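Local coordinates for alpha-catenin-like protein hmp-1 (Caenorhabditis elegans, PDB 5XA5) that binds beta-catenin, cadherin and actin filaments at cell junctions, and is required for cell migration during body enclosure and for cell shape changes during body elongation, at residues A61-N64 with F65-G69; Q101-I104 with Q105-R108; D174-N177 with L178-S181; D241-A244 with D245-H248. All coordinates share one frame; numbering follows the deposited sequence.

All four contacts lie within single helices, between residues about one turn apart, in the N-terminal part of this vinculin-family protein, and they form two pairs at opposite sides of the chain's centre. Contacts 1 and 2 lie on the consecutive helices 51-74 and 83-112, their centres 16 Å apart and their nearest atoms about 4 Å apart. Side chains of both meet the chain of another protein. Contacts 3 and 4, on helices 169-196 and 234-258, have centres 17 Å apart and touch directly, L179 CD2 lying 4.2 Å from M247 CE. Contacts 2 and 4 are the farthest apart, 58 Å between centres. The long helix 117-165 packs against contacts 2, 3 and 4.

Contact 1. Residues A61-N64 with F65-G69; sequences AVAN and FLQTG
T68 grips the carbonyl of N64 twice. Its backbone N reaches N64 O at 2.9 Å in a nearly straight bond (170° at the hydrogen), while its hydroxyl, in the conformer modelled, brings OG1 to within 3.1 Å of N64 O from the opposite face of the carbonyl plane. The hydroxyl can fold back this way because OG1 sits anti to the carbonyl carbon of T68, beside its own N (chi1 -63°). F65, L66 and Q67 make the usual i to i+4 backbone bonds to A61, V62 and A63.

A water makes the other polar link: it accepts from N64 ND2 at 2.9 Å and donates to Q67 OE1 at 2.6 Å, tying together two amides one turn apart.

These residues belong to helix 51-74 of a vinculin-family helical bundle. F65 and L66 lean on helix 83-112, at L93 and V96 and at L93 and Q97 respectively, while A61, V62, F65 and T68 meet the chain of another protein, consistent with beta-catenin binding.

The apolar contact is V62 with L66, side by side and pointing the same way, CG1 of V62 lying 4.1 Å from CD1 of L66. L66 CG also rests 3.2 Å from V62 O. An alanine at L66 is likely to leave V62 CG1 without its neighbour and take away packing on L93 and Q97 of helix 83-112.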
ATOM      1  N   ALA A  61       2.129  22.588   3.226  1.00 32.28           N
ATOM      2  CA  ALA A  61       2.541  21.207   2.971  1.00 33.13           C
ATOM      3  C   ALA A  61       1.682  20.233   3.765  1.00 37.32           C
ATOM      4  O   ALA A  61       1.332  19.163   3.260  1.00 38.69           O
ATOM      5  CB  ALA A  61       4.017  21.002   3.301  1.00 33.90           C
ATOM      6  N   VAL A  62       1.358  20.587   5.007  1.00 35.22           N
ATOM      7  CA  VAL A  62       0.422  19.786   5.793  1.00 33.78           C
ATOM      8  C   VAL A  62      -0.915  19.715   5.072  1.00 38.47           C
ATOM      9  O   VAL A  62      -1.479  18.633   4.884  1.00 39.64           O
ATOM     10  CB  VAL A  62       0.215  20.358   7.212  1.00 39.61           C
ATOM     11  CG1 VAL A  62      -0.898  19.608   7.930  1.00 41.58           C
ATOM     12  CG2 VAL A  62       1.495  20.269   8.015  1.00 37.21           C
ATOM     13  N   ALA A  63      -1.411  20.876   4.648  1.00 38.34           N
ATOM     14  CA  ALA A  63      -2.693  20.946   3.958  1.00 37.03           C
ATOM     15  C   ALA A  63      -2.716  20.106   2.681  1.00 41.28           C
ATOM     16  O   ALA A  63      -3.687  19.394   2.420  1.00 42.95           O
ATOM     17  CB  ALA A  63      -3.044  22.406   3.640  1.00 39.13           C
ATOM     18  N   ASN A  64      -1.655  20.188   1.886  1.00 37.27           N
ATOM     19  CA  ASN A  64      -1.630  19.458   0.629  1.00 40.07           C
ATOM     20  C   ASN A  64      -1.591  17.954   0.874  1.00 39.85           C
ATOM     21  O   ASN A  64      -2.180  17.183   0.114  1.00 40.93           O
ATOM     22  CB  ASN A  64      -0.442  19.887  -0.234  1.00 43.20           C
ATOM     23  CG  ASN A  64      -0.481  19.266  -1.614  1.00 54.14           C
ATOM     24  OD1 ASN A  64       0.213  18.287  -1.885  1.00 58.05           O
ATOM     25  ND2 ASN A  64      -1.318  19.816  -2.489  1.00 57.10           N
ATOM     26  N   PHE A  65      -0.899  17.545   1.935  1.00 35.03           N
ATOM     27  CA  PHE A  65      -0.854  16.138   2.318  1.00 34.75           C
ATOM     28  C   PHE A  65      -2.269  15.660   2.667  1.00 38.46           C
ATOM     29  O   PHE A  65      -2.703  14.579   2.252  1.00 37.29           O
ATOM     30  CB  PHE A  65       0.107  15.925   3.501  1.00 36.44           C
ATOM     31  CG  PHE A  65       0.371  14.476   3.821  1.00 34.17           C
ATOM     32  CD1 PHE A  65       1.481  13.831   3.303  1.00 32.80           C
ATOM     33  CD2 PHE A  65      -0.491  13.764   4.638  1.00 31.30           C
ATOM     34  CE1 PHE A  65       1.728  12.495   3.592  1.00 32.13           C
ATOM     35  CE2 PHE A  65      -0.264  12.419   4.919  1.00 32.64           C
ATOM     36  CZ  PHE A  65       0.849  11.786   4.400  1.00 33.70           C
ATOM     37  N   LEU A  66      -2.996  16.477   3.422  1.00 37.87           N
ATOM     38  CA  LEU A  66      -4.343  16.114   3.825  1.00 38.32           C
ATOM     39  C   LEU A  66      -5.278  16.047   2.622  1.00 42.92           C
ATOM     40  O   LEU A  66      -6.137  15.172   2.556  1.00 46.32           O
ATOM     41  CB  LEU A  66      -4.880  17.106   4.863  1.00 37.92           C
ATOM     42  CG  LEU A  66      -4.065  17.164   6.156  1.00 43.52           C
ATOM     43  CD1 LEU A  66      -4.689  18.134   7.140  1.00 50.43           C
ATOM     44  CD2 LEU A  66      -3.938  15.781   6.786  1.00 36.31           C
ATOM     45  N   GLN A  67      -5.096  16.955   1.666  1.00 42.56           N
ATOM     46  CA  GLN A  67      -5.962  17.000   0.494  1.00 39.63           C
ATOM     47  C   GLN A  67      -5.724  15.795  -0.405  1.00 39.71           C
ATOM     48  O   GLN A  67      -6.669  15.135  -0.836  1.00 43.04           O
ATOM     49  CB  GLN A  67      -5.750  18.297  -0.295  1.00 44.75           C
ATOM     50  CG  GLN A  67      -6.293  19.533   0.392  1.00 58.19           C
ATOM     51  CD  GLN A  67      -5.812  20.812  -0.263  1.00 70.88           C
ATOM     52  OE1 GLN A  67      -5.268  20.791  -1.369  1.00 77.01           O
ATOM     53  NE2 GLN A  67      -6.020  21.938   0.412  1.00 64.34           N
ATOM     54  N   THR A  68      -4.460  15.508  -0.686  1.00 37.26           N
ATOM     55  CA  THR A  68      -4.092  14.381  -1.530  0.77 36.91           C
ATOM     56  C   THR A  68      -4.478  13.065  -0.854  1.00 36.77           C
ATOM     57  O   THR A  68      -4.993  12.129  -1.494  1.00 38.87           O
ATOM     58  CB  THR A  68      -2.585  14.419  -1.840  0.77 38.11           C
ATOM     59  OG1 THR A  68      -2.297  15.605  -2.588  0.77 44.11           O
ATOM     60  CG2 THR A  68      -2.162  13.189  -2.640  0.77 44.30           C
ATOM     61  N   GLY A  69      -4.232  12.996   0.453  1.00 37.78           N
ATOM     62  CA  GLY A  69      -4.602  11.832   1.242  1.00 38.29           C
ATOM     63  C   GLY A  69      -6.093  11.540   1.172  1.00 37.27           C
ATOM     64  O   GLY A  69      -6.493  10.391   0.991  1.00 39.49           O
TER
HETATM   65  O   HOH W   1      -2.994  22.021  -1.739  1.00 59.15           O

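Contact 2. Residues Q101-I104 with Q105-R108; sequences QVMI and QTGR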
ATOM      1  N   GLN A 101      -0.869  20.242  13.311  1.00 39.91           N
ATOM      2  CA  GLN A 101      -1.251  21.467  14.011  1.00 41.48           C
ATOM      3  C   GLN A 101      -0.263  21.814  15.117  1.00 42.39           C
ATOM      4  O   GLN A 101       0.138  22.969  15.246  1.00 43.05           O
ATOM      5  CB  GLN A 101      -2.663  21.345  14.590  1.00 54.95           C
ATOM      6  CG  GLN A 101      -3.771  21.391  13.546  1.00 68.36           C
ATOM      7  CD  GLN A 101      -3.636  22.573  12.603  1.00 83.97           C
ATOM      8  OE1 GLN A 101      -4.052  23.688  12.923  1.00 89.23           O
ATOM      9  NE2 GLN A 101      -3.054  22.336  11.430  1.00 87.36           N
ATOM     10  N   VAL A 102       0.119  20.823  15.918  1.00 43.31           N
ATOM     11  CA  VAL A 102       1.108  21.040  16.974  1.00 46.57           C
ATOM     12  C   VAL A 102       2.448  21.489  16.394  1.00 48.44           C
ATOM     13  O   VAL A 102       3.113  22.360  16.956  1.00 44.67           O
ATOM     14  CB  VAL A 102       1.325  19.773  17.831  1.00 48.92           C
ATOM     15  CG1 VAL A 102       2.480  19.981  18.810  1.00 50.07           C
ATOM     16  CG2 VAL A 102       0.052  19.413  18.578  1.00 46.36           C
ATOM     17  N   MET A 103       2.841  20.910  15.262  1.00 44.48           N
ATOM     18  CA  MET A 103       4.091  21.304  14.621  1.00 39.61           C
ATOM     19  C   MET A 103       4.050  22.764  14.165  1.00 40.69           C
ATOM     20  O   MET A 103       5.027  23.502  14.325  1.00 41.16           O
ATOM     21  CB  MET A 103       4.400  20.393  13.429  1.00 37.43           C
ATOM     22  CG  MET A 103       5.665  20.748  12.674  1.00 44.54           C
ATOM     23  SD  MET A 103       7.159  20.347  13.582  1.00 41.47           S
ATOM     24  CE  MET A 103       7.710  21.961  14.121  1.00 42.84           C
ATOM     25  N   ILE A 104       2.922  23.183  13.600  1.00 40.58           N
ATOM     26  CA  ILE A 104       2.782  24.556  13.119  1.00 42.79           C
ATOM     27  C   ILE A 104       2.836  25.545  14.283  1.00 46.58           C
ATOM     28  O   ILE A 104       3.442  26.615  14.172  1.00 46.72           O
ATOM     29  CB  ILE A 104       1.474  24.745  12.318  1.00 44.60           C
ATOM     30  CG1 ILE A 104       1.560  23.969  11.001  1.00 47.16           C
ATOM     31  CG2 ILE A 104       1.218  26.226  12.035  1.00 48.50           C
ATOM     32  CD1 ILE A 104       0.251  23.888  10.240  1.00 56.22           C
ATOM     33  N   GLN A 105       2.229  25.177  15.407  1.00 42.68           N
ATOM     34  CA  GLN A 105       2.259  26.035  16.591  1.00 43.55           C
ATOM     35  C   GLN A 105       3.639  26.115  17.242  1.00 47.43           C
ATOM     36  O   GLN A 105       4.159  27.211  17.470  1.00 45.00           O
ATOM     37  CB  GLN A 105       1.237  25.556  17.625  1.00 53.62           C
ATOM     38  CG  GLN A 105      -0.114  26.250  17.539  1.00 76.56           C
ATOM     39  CD  GLN A 105      -0.020  27.753  17.763  1.00 88.40           C
ATOM     40  OE1 GLN A 105       0.859  28.234  18.482  1.00 89.60           O
ATOM     41  NE2 GLN A 105      -0.927  28.500  17.144  1.00 95.30           N
ATOM     42  N   THR A 106       4.232  24.962  17.550  1.00 46.18           N
ATOM     43  CA  THR A 106       5.523  24.956  18.232  1.00 41.28           C
ATOM     44  C   THR A 106       6.600  25.448  17.290  1.00 41.80           C
ATOM     45  O   THR A 106       7.582  26.056  17.712  1.00 45.78           O
ATOM     46  CB  THR A 106       5.923  23.565  18.736  1.00 43.18           C
ATOM     47  OG1 THR A 106       5.914  22.638  17.646  1.00 43.45           O
ATOM     48  CG2 THR A 106       4.952  23.092  19.810  1.00 47.01           C
ATOM     49  N   GLY A 107       6.427  25.151  16.005  1.00 39.15           N
ATOM     50  CA  GLY A 107       7.351  25.634  15.001  1.00 34.78           C
ATOM     51  C   GLY A 107       7.343  27.147  14.959  1.00 43.22           C
ATOM     52  O   GLY A 107       8.394  27.782  14.869  1.00 41.33           O
ATOM     53  N   ARG A 108       6.149  27.723  15.040  1.00 42.06           N
ATOM     54  CA  ARG A 108       6.017  29.173  15.028  1.00 40.48           C
ATOM     55  C   ARG A 108       6.661  29.769  16.274  1.00 46.97           C
ATOM     56  O   ARG A 108       7.349  30.784  16.196  1.00 51.67           O
ATOM     57  CB  ARG A 108       4.548  29.592  14.939  1.00 47.62           C
ATOM     58  CG  ARG A 108       4.348  31.059  14.550  1.00 56.78           C
ATOM     59  CD  ARG A 108       2.938  31.528  14.867  1.00 74.38           C
ATOM     60  NE  ARG A 108       1.927  30.602  14.359  1.00 93.59           N
ATOM     61  CZ  ARG A 108       1.491  30.583  13.104  1.00101.16           C
ATOM     62  NH1 ARG A 108       1.977  31.441  12.217  1.00107.03           N
ATOM     63  NH2 ARG A 108       0.570  29.702  12.734  1.00 97.52           N
TER
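R108 reaches back over I104, one turn earlier in the same helix. Its CB lies against the carbonyl, 3.3 Å from I104 O, the oxygen that also accepts the R108 backbone N. CG leaves anti to the R108 N (chi1 -165°), and the chain runs on extended through CD. A bend at the third torsion (chi3 -49°) then turns the guanidinium back along the helix, so that NH2 ends 3.6 Å from CG2 of I104, the group meeting that methyl obliquely.

T106 holds the carbonyl of V102 with two donors. The backbone N comes in almost straight at 2.9 Å from V102 O, and the hydroxyl OG1 reaches V102 O at the same 2.9 Å. OG1 occupies the crowded position between its own N and carbonyl carbon, which turns CG2 back toward V102, 4.1 Å from CG1 of that residue. OG1 has a further partner in the hydroxyl of S126. M103, bent at its second and third torsions, brings CE to 3.8 Å from the CA of G107.

Helix 83-112 carries these residues between two other helices of the all-helical domain. I104 packs on V55, L58 and D59 of helix 51-74, where M103 also meets L58, and M103 touches an apolar side chain of another protein's chain. On helix 117-165, V102 lies on S126, M103 on S126 and L130, and T106 on I122.

Contact 3. Residues D174-N177 with L178-S181; sequences DLYN and LLIS
Y176 lays its ring over the side chain of I180, one turn further along the helix. I180 CG1 lies over the ring face, 3.8 Å from the centroid of the Y176 ring and 19° off the normal, a CH-pi contact displaced toward the rim. Its terminal CD1 stands 3.6 Å from Y176 CE2. With CG anti to the Y176 N (chi1 -171°) the ring comes over I180; the two side chains cross at about a right angle.

L179 comes to a different part of the ring. Its CD2 approaches the edge, near the ring plane, 3.9 Å from Y176 CD1, so the ring is held at a face by one neighbour and at its rim by another. Beneath it, I180 N bonds to Y176 O at 2.9 Å, and I180 CG1 presses on that same oxygen at 3.2 Å.

The Y176 ring also stacks with that of Y221 and packs on M163. An alanine in place of Y176 would probably leave Y221 without its stacking mate and let the I180 side chain turn more freely.

L179 packs on V156 and T159 of helix 117-165, and L175 on Q162 of that helix. L175, Y176 and L179 thus face helix 117-165 while I180 lies on the outer side, an amphipathic helix packed in a helical bundle of the vinculin/alpha-catenin family.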
ATOM      1  N   ASP A 174     -17.569 -18.816 -21.594  1.00 26.82           N
ATOM      2  CA  ASP A 174     -17.800 -17.419 -21.217  1.00 26.66           C
ATOM      3  C   ASP A 174     -17.122 -17.089 -19.897  1.00 27.54           C
ATOM      4  O   ASP A 174     -16.539 -16.017 -19.732  1.00 24.72           O
ATOM      5  CB  ASP A 174     -19.294 -17.112 -21.122  1.00 29.29           C
ATOM      6  CG  ASP A 174     -19.971 -17.079 -22.481  1.00 47.25           C
ATOM      7  OD1 ASP A 174     -19.259 -16.916 -23.496  1.00 45.20           O
ATOM      8  OD2 ASP A 174     -21.215 -17.199 -22.529  1.00 51.95           O
ATOM      9  N   LEU A 175     -17.197 -18.010 -18.943  1.00 25.34           N
ATOM     10  CA  LEU A 175     -16.520 -17.778 -17.675  1.00 23.15           C
ATOM     11  C   LEU A 175     -15.003 -17.792 -17.859  1.00 22.44           C
ATOM     12  O   LEU A 175     -14.320 -17.006 -17.230  1.00 22.05           O
ATOM     13  CB  LEU A 175     -16.949 -18.813 -16.630  1.00 20.10           C
ATOM     14  CG  LEU A 175     -18.383 -18.577 -16.142  1.00 22.58           C
ATOM     15  CD1 LEU A 175     -18.879 -19.831 -15.431  1.00 21.16           C
ATOM     16  CD2 LEU A 175     -18.436 -17.377 -15.206  1.00 24.92           C
ATOM     17  N   TYR A 176     -14.475 -18.642 -18.736  1.00 22.14           N
ATOM     18  CA  TYR A 176     -13.031 -18.630 -18.906  1.00 21.64           C
ATOM     19  C   TYR A 176     -12.622 -17.347 -19.628  1.00 22.66           C
ATOM     20  O   TYR A 176     -11.562 -16.800 -19.341  1.00 22.72           O
ATOM     21  CB  TYR A 176     -12.503 -19.872 -19.647  1.00 22.51           C
ATOM     22  CG  TYR A 176     -10.980 -19.929 -19.608  1.00 22.67           C
ATOM     23  CD1 TYR A 176     -10.309 -19.905 -18.389  1.00 24.19           C
ATOM     24  CD2 TYR A 176     -10.220 -20.007 -20.777  1.00 24.77           C
ATOM     25  CE1 TYR A 176      -8.927 -19.933 -18.324  1.00 23.49           C
ATOM     26  CE2 TYR A 176      -8.814 -20.051 -20.719  1.00 21.72           C
ATOM     27  CZ  TYR A 176      -8.187 -20.014 -19.487  1.00 24.33           C
ATOM     28  OH  TYR A 176      -6.803 -20.042 -19.402  1.00 25.79           O
ATOM     29  N   ASN A 177     -13.461 -16.831 -20.526  1.00 21.53           N
ATOM     30  CA  ASN A 177     -13.140 -15.524 -21.118  1.00 24.44           C
ATOM     31  C   ASN A 177     -12.964 -14.437 -20.044  1.00 25.48           C
ATOM     32  O   ASN A 177     -12.071 -13.598 -20.132  1.00 25.28           O
ATOM     33  CB  ASN A 177     -14.220 -15.109 -22.113  1.00 26.63           C
ATOM     34  CG  ASN A 177     -13.946 -15.624 -23.509  1.00 33.92           C
ATOM     35  OD1 ASN A 177     -12.818 -16.009 -23.833  1.00 32.12           O
ATOM     36  ND2 ASN A 177     -14.982 -15.650 -24.343  1.00 30.89           N
ATOM     37  N   LEU A 178     -13.808 -14.468 -19.022  1.00 22.66           N
ATOM     38  CA  LEU A 178     -13.705 -13.518 -17.917  0.64 21.36           C
ATOM     39  C   LEU A 178     -12.448 -13.806 -17.109  1.00 23.47           C
ATOM     40  O   LEU A 178     -11.695 -12.906 -16.782  1.00 23.52           O
ATOM     41  CB  LEU A 178     -14.946 -13.574 -17.009  0.64 21.71           C
ATOM     42  CG  LEU A 178     -16.260 -13.005 -17.557  0.64 24.51           C
ATOM     43  CD1 LEU A 178     -17.447 -13.365 -16.645  0.64 32.07           C
ATOM     44  CD2 LEU A 178     -16.172 -11.501 -17.740  0.64 38.63           C
ATOM     45  N   LEU A 179     -12.217 -15.076 -16.807  1.00 21.18           N
ATOM     46  CA  LEU A 179     -11.072 -15.466 -16.008  1.00 19.20           C
ATOM     47  C   LEU A 179      -9.744 -15.056 -16.652  1.00 23.48           C
ATOM     48  O   LEU A 179      -8.821 -14.649 -15.958  1.00 23.28           O
ATOM     49  CB  LEU A 179     -11.100 -16.985 -15.781  1.00 18.49           C
ATOM     50  CG  LEU A 179     -10.258 -17.498 -14.630  1.00 20.69           C
ATOM     51  CD1 LEU A 179     -10.793 -16.987 -13.294  1.00 21.32           C
ATOM     52  CD2 LEU A 179     -10.201 -19.031 -14.616  1.00 23.37           C
ATOM     53  N   ILE A 180      -9.657 -15.153 -17.980  1.00 21.08           N
ATOM     54  CA  ILE A 180      -8.427 -14.796 -18.686  1.00 21.28           C
ATOM     55  C   ILE A 180      -8.059 -13.381 -18.336  1.00 24.22           C
ATOM     56  O   ILE A 180      -6.910 -13.115 -17.957  1.00 22.83           O
ATOM     57  CB  ILE A 180      -8.568 -14.937 -20.212  1.00 20.91           C
ATOM     58  CG1 ILE A 180      -8.583 -16.428 -20.580  1.00 21.95           C
ATOM     59  CG2 ILE A 180      -7.416 -14.229 -20.958  1.00 22.79           C
ATOM     60  CD1 ILE A 180      -9.087 -16.697 -21.970  1.00 21.62           C
ATOM     61  N   SER A 181      -9.035 -12.484 -18.433  1.00 24.37           N
ATOM     62  CA  SER A 181      -8.755 -11.069 -18.194  1.00 23.29           C
ATOM     63  C   SER A 181      -8.465 -10.803 -16.727  1.00 23.56           C
ATOM     64  O   SER A 181      -7.555 -10.033 -16.416  1.00 24.45           O
ATOM     65  CB  SER A 181      -9.918 -10.200 -18.686  1.00 28.75           C
ATOM     66  OG  SER A 181      -9.937 -10.221 -20.104  1.00 30.31           O
TER

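Contact 4. Residues D241-A244 with D245-H248; sequences DYTA and DEMH
D245, E246, M247 and H248 return their backbone N-H groups to the carbonyls of D241, Y242, T243 and A244 in regular i to i+4 bonds, with H248 N 2.9 Å from A244 O.

On one side of the helix the E246 carboxylate lies obliquely against the Y242 ring, its plane 49° from that of the ring, with OE2 3.3 Å from CE2 of Y242. With CG anti to the Y242 N (chi1 176°) the ring stands out from the helix, and the extended E246 chain runs back to bring its carboxylate against it. E246 CG passes 4.0 Å from the same CE2.

D241 and D245 are joined through a water, which donates to D241 O at 2.8 Å and to D245 OD1 at 2.7 Å, so D241 O is held by both the D245 N-H and the water. The like charges of the two carboxylates stay well apart, 6.9 Å between OD1 of D241 and OD1 of D245, which should keep their repulsion modest.

Helix 234-258, which carries these residues, belongs to a helical bundle of the vinculin family. M247 reaches V156 and A160 of helix 117-165 as well as L213 and T216 of helix 200-229, while A244 meets I164. In the conformer modelled, T243 OG1 bonds to the hydroxyl of S223 on helix 200-229.

M247 CB rests 3.4 Å from A244 O. The H248 imidazole, also in the conformer modelled, lies with one face over that same oxygen, its ND1 3.2 Å from A244 O but poorly angled for a hydrogen bond.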
ATOM      1  N   ASP A 241     -11.125 -32.467 -10.724  1.00 32.19           N
ATOM      2  CA  ASP A 241     -11.011 -32.286  -9.275  1.00 31.89           C
ATOM      3  C   ASP A 241      -9.584 -31.934  -8.894  1.00 32.25           C
ATOM      4  O   ASP A 241      -9.354 -31.088  -8.034  1.00 29.26           O
ATOM      5  CB  ASP A 241     -11.446 -33.533  -8.508  1.00 31.14           C
ATOM      6  CG  ASP A 241     -12.925 -33.846  -8.660  1.00 40.49           C
ATOM      7  OD1 ASP A 241     -13.692 -32.938  -9.026  1.00 52.47           O
ATOM      8  OD2 ASP A 241     -13.314 -34.993  -8.367  1.00 53.55           O
ATOM      9  N   TYR A 242      -8.630 -32.603  -9.526  1.00 33.40           N
ATOM     10  CA  TYR A 242      -7.225 -32.416  -9.201  1.00 32.56           C
ATOM     11  C   TYR A 242      -6.755 -31.028  -9.574  1.00 35.74           C
ATOM     12  O   TYR A 242      -6.074 -30.359  -8.785  1.00 33.35           O
ATOM     13  CB  TYR A 242      -6.386 -33.482  -9.909  1.00 41.49           C
ATOM     14  CG  TYR A 242      -4.901 -33.331  -9.717  1.00 43.30           C
ATOM     15  CD1 TYR A 242      -4.261 -33.947  -8.652  1.00 54.70           C
ATOM     16  CD2 TYR A 242      -4.134 -32.590 -10.608  1.00 51.25           C
ATOM     17  CE1 TYR A 242      -2.902 -33.819  -8.467  1.00 58.65           C
ATOM     18  CE2 TYR A 242      -2.774 -32.457 -10.432  1.00 55.48           C
ATOM     19  CZ  TYR A 242      -2.164 -33.071  -9.361  1.00 57.52           C
ATOM     20  OH  TYR A 242      -0.807 -32.938  -9.188  1.00 63.73           O
ATOM     21  N   THR A 243      -7.115 -30.571 -10.770  1.00 27.97           N
ATOM     22  CA  THR A 243      -6.720 -29.248 -11.222  0.70 27.42           C
ATOM     23  C   THR A 243      -7.435 -28.169 -10.406  1.00 29.64           C
ATOM     24  O   THR A 243      -6.879 -27.116 -10.135  1.00 30.21           O
ATOM     25  CB  THR A 243      -6.987 -29.070 -12.737  0.70 31.45           C
ATOM     26  OG1 THR A 243      -8.388 -29.197 -13.017  0.70 39.18           O
ATOM     27  CG2 THR A 243      -6.231 -30.137 -13.510  0.70 26.66           C
ATOM     28  N   ALA A 244      -8.669 -28.443 -10.001  1.00 29.49           N
ATOM     29  CA  ALA A 244      -9.370 -27.518  -9.107  1.00 29.19           C
ATOM     30  C   ALA A 244      -8.601 -27.351  -7.787  1.00 31.06           C
ATOM     31  O   ALA A 244      -8.447 -26.232  -7.295  1.00 29.75           O
ATOM     32  CB  ALA A 244     -10.777 -27.994  -8.833  1.00 27.52           C
ATOM     33  N   ASP A 245      -8.132 -28.463  -7.215  1.00 28.55           N
ATOM     34  CA  ASP A 245      -7.371 -28.398  -5.968  1.00 25.50           C
ATOM     35  C   ASP A 245      -6.104 -27.580  -6.152  1.00 32.97           C
ATOM     36  O   ASP A 245      -5.737 -26.780  -5.281  1.00 29.62           O
ATOM     37  CB  ASP A 245      -7.009 -29.804  -5.460  1.00 31.02           C
ATOM     38  CG  ASP A 245      -8.204 -30.554  -4.914  1.00 53.19           C
ATOM     39  OD1 ASP A 245      -9.239 -29.904  -4.653  1.00 60.77           O
ATOM     40  OD2 ASP A 245      -8.100 -31.790  -4.726  1.00 56.76           O
ATOM     41  N   GLU A 246      -5.443 -27.773  -7.292  1.00 27.84           N
ATOM     42  CA  GLU A 246      -4.228 -27.035  -7.599  1.00 28.97           C
ATOM     43  C   GLU A 246      -4.519 -25.544  -7.717  1.00 25.94           C
ATOM     44  O   GLU A 246      -3.734 -24.725  -7.268  1.00 30.09           O
ATOM     45  CB  GLU A 246      -3.598 -27.533  -8.897  1.00 39.53           C
ATOM     46  CG  GLU A 246      -2.855 -28.848  -8.772  1.00 57.13           C
ATOM     47  CD  GLU A 246      -2.181 -29.241 -10.070  1.00 73.90           C
ATOM     48  OE1 GLU A 246      -2.807 -29.066 -11.136  1.00 78.79           O
ATOM     49  OE2 GLU A 246      -1.028 -29.718 -10.025  1.00 81.26           O
ATOM     50  N   MET A 247      -5.651 -25.216  -8.332  1.00 26.93           N
ATOM     51  CA  MET A 247      -6.082 -23.830  -8.494  1.00 32.22           C
ATOM     52  C   MET A 247      -6.302 -23.179  -7.138  1.00 30.56           C
ATOM     53  O   MET A 247      -5.815 -22.073  -6.862  1.00 27.79           O
ATOM     54  CB  MET A 247      -7.367 -23.783  -9.325  1.00 36.38           C
ATOM     55  CG  MET A 247      -7.898 -22.398  -9.589  1.00 40.35           C
ATOM     56  SD  MET A 247      -7.076 -21.706 -11.032  1.00 36.29           S
ATOM     57  CE  MET A 247      -7.964 -20.147 -11.189  1.00 36.24           C
ATOM     58  N   HIS A 248      -7.045 -23.878  -6.291  1.00 32.02           N
ATOM     59  CA  HIS A 248      -7.358 -23.353  -4.972  0.59 32.02           C
ATOM     60  C   HIS A 248      -6.098 -23.144  -4.145  1.00 31.73           C
ATOM     61  O   HIS A 248      -5.967 -22.115  -3.469  1.00 27.41           O
ATOM     62  CB  HIS A 248      -8.337 -24.277  -4.255  0.59 27.73           C
ATOM     63  CG  HIS A 248      -9.704 -24.276  -4.860  0.59 32.54           C
ATOM     64  ND1 HIS A 248     -10.478 -25.414  -4.952  0.59 32.01           N
ATOM     65  CD2 HIS A 248     -10.436 -23.279  -5.411  0.59 39.31           C
ATOM     66  CE1 HIS A 248     -11.626 -25.116  -5.532  0.59 37.47           C
ATOM     67  NE2 HIS A 248     -11.627 -23.825  -5.819  0.59 34.20           N
TER
HETATM   68  O   HOH W   2     -11.395 -30.501  -6.173  1.00 41.52           O